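Local coordinates for protein TBC1 domain family member 22A (PDB 2QFZ) that may act, through its Rab-GAP TBC domain, as a GTPase-activating protein for Rab family proteins, at residues T104-Q107 and I108-I112. Sequence-based numbering, arbitrary orientation. Where two conformers were deposited one is given.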
loop_
_atom_site.group_PDB
_atom_site.type_symbol
_atom_site.label_atom_id
_atom_site.label_comp_id
_atom_site.label_asym_id
_atom_site.label_seq_id
_atom_site.Cartn_x
_atom_site.Cartn_y
_atom_site.Cartn_z
ATOM N N THR A 104 8.664 -0.474 -21.931
ATOM C CA THR A 104 7.929 -0.172 -20.708
ATOM C C THR A 104 6.473 -0.630 -20.822
ATOM O O THR A 104 5.937 -1.265 -19.888
ATOM C CB THR A 104 7.989 1.337 -20.366
ATOM O OG1 THR A 104 9.355 1.731 -20.188
ATOM C CG2 THR A 104 7.234 1.641 -19.105
ATOM N N TYR A 105 5.826 -0.342 -21.954
ATOM C CA TYR A 105 4.418 -0.719 -22.098
ATOM C C TYR A 105 4.214 -2.250 -22.171
ATOM O O TYR A 105 3.214 -2.770 -21.656
ATOM C CB TYR A 105 3.721 -0.028 -23.291
ATOM C CG TYR A 105 2.292 -0.514 -23.420
ATOM C CD1 TYR A 105 1.352 -0.228 -22.428
ATOM C CD2 TYR A 105 1.899 -1.319 -24.478
ATOM C CE1 TYR A 105 0.027 -0.702 -22.512
ATOM C CE2 TYR A 105 0.569 -1.797 -24.576
ATOM C CZ TYR A 105 -0.356 -1.490 -23.593
ATOM O OH TYR A 105 -1.666 -1.973 -23.688
ATOM N N ARG A 106 5.150 -2.950 -22.818
ATOM C CA ARG A 106 5.041 -4.410 -22.946
ATOM C C ARG A 106 5.165 -5.073 -21.591
ATOM O O ARG A 106 4.379 -5.984 -21.281
ATOM C CB ARG A 106 6.083 -5.007 -23.910
ATOM C CG ARG A 106 5.784 -6.493 -24.254
ATOM C CD ARG A 106 6.889 -7.170 -25.102
ATOM N NE ARG A 106 6.468 -8.516 -25.533
ATOM C CZ ARG A 106 6.785 -9.661 -24.921
ATOM N NH1 ARG A 106 7.550 -9.669 -23.832
ATOM N NH2 ARG A 106 6.331 -10.813 -25.401
ATOM N N GLN A 107 6.134 -4.633 -20.775
ATOM C CA GLN A 107 6.222 -5.124 -19.394
ATOM C C GLN A 107 4.897 -4.921 -18.623
ATOM O O GLN A 107 4.408 -5.845 -17.933
ATOM C CB GLN A 107 7.396 -4.465 -18.659
ATOM C CG GLN A 107 8.786 -4.996 -19.066
ATOM C CD GLN A 107 9.893 -4.444 -18.181
ATOM O OE1 GLN A 107 10.187 -4.998 -17.110
ATOM N NE2 GLN A 107 10.497 -3.330 -18.609
ATOM N N ILE A 108 4.291 -3.735 -18.757
ATOM C CA ILE A 108 3.042 -3.418 -18.032
ATOM C C ILE A 108 1.869 -4.259 -18.559
ATOM O O ILE A 108 1.037 -4.713 -17.772
ATOM C CB ILE A 108 2.697 -1.891 -18.074
ATOM C CG1 ILE A 108 3.761 -1.080 -17.341
ATOM C CG2 ILE A 108 1.273 -1.622 -17.528
ATOM C CD1 ILE A 108 3.840 0.426 -17.751
ATOM N N HIS A 109 1.834 -4.484 -19.876
ATOM C CA HIS A 109 0.765 -5.290 -20.531
ATOM C C HIS A 109 0.793 -6.755 -20.122
ATOM O O HIS A 109 -0.233 -7.431 -20.144
ATOM C CB HIS A 109 0.886 -5.196 -22.069
ATOM C CG HIS A 109 -0.396 -5.468 -22.813
ATOM N ND1 HIS A 109 -1.400 -6.277 -22.320
ATOM C CD2 HIS A 109 -0.823 -5.045 -24.030
ATOM C CE1 HIS A 109 -2.390 -6.335 -23.194
ATOM N NE2 HIS A 109 -2.068 -5.592 -24.239
ATOM N N ILE A 110 1.965 -7.259 -19.748
ATOM C CA ILE A 110 2.105 -8.645 -19.297
ATOM C C ILE A 110 1.690 -8.838 -17.840
ATOM O O ILE A 110 1.046 -9.832 -17.489
ATOM C CB ILE A 110 3.551 -9.123 -19.483
ATOM C CG1 ILE A 110 3.833 -9.310 -20.985
ATOM C CG2 ILE A 110 3.811 -10.434 -18.709
ATOM C CD1 ILE A 110 5.312 -9.191 -21.349
ATOM N N ASP A 111 2.073 -7.892 -16.997
ATOM C CA ASP A 111 1.801 -7.957 -15.559
ATOM C C ASP A 111 0.366 -7.626 -15.198
ATOM O O ASP A 111 -0.238 -8.360 -14.429
ATOM C CB ASP A 111 2.718 -7.004 -14.792
ATOM C CG ASP A 111 4.191 -7.445 -14.815
ATOM O OD1 ASP A 111 4.487 -8.587 -15.260
ATOM O OD2 ASP A 111 5.035 -6.628 -14.399
ATOM N N ILE A 112 -0.171 -6.524 -15.737
ATOM C CA ILE A 112 -1.495 -6.061 -15.304
ATOM C C ILE A 112 -2.535 -7.146 -15.476
ATOM O O ILE A 112 -3.168 -7.516 -14.491
ATOM C CB ILE A 112 -1.959 -4.684 -15.942
ATOM C CG1 ILE A 112 -1.062 -3.540 -15.481
ATOM C CG2 ILE A 112 -3.434 -4.383 -15.618
ATOM C CD1 ILE A 112 -0.255 -3.813 -14.253
#
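Tyr105 and His109 touch one turn apart on helix 102-111 of the all-helical Rab-GAP TBC domain. Although CB of the tyrosine points away from the following turn, CG anti to the backbone N (chi1 177°) brings the outer ring atoms against His109. One face of the ring receives His109 CB, 4.1 Å above the plane and offset toward the rim. Farther out, Tyr105 CE2 and CZ each approach His109 CD2 at 3.6 Å, and at the tip Tyr105 OH lies 3.2 Å from the same CD2 carbon. The planes are inclined at 57° with the ring centroids 5.3 Å apart, an oblique pairing. The phenol oxygen has its hydrogen-bonding partner elsewhere, in Glu131 OE1 on helix 124-140. Replacing Tyr105 with an alanine would probably leave Glu131 without this mate and the His109 ring freer to turn.

The same i to i+4 spacing recurs alongside. Ile110 CD1 sits over one face of the Arg106 guanidinium, 3.4 Å from NH1, but Arg106 was modelled in two conformers, so this contact may hold only part of the time. The Thr104 and Ile108 side chains run alongside, CG2 of Thr104 3.9 Å from CD1 of Ile108. The backbone carries the i to i+4 bonds of an alpha-helix, from Ile108 N to Thr104 O through Asp111 N to Gln107 O, with His109 N to Tyr105 O at 2.8 Å. Asp111 OD2 is hydrogen-bonded to Tyr146 OH. Chemically, the side-chain contacts within the helix are chiefly van der Waals, whereas the polar ends of Tyr105 and Asp111 tie it to helix 124-140 and to the loop carrying Tyr146.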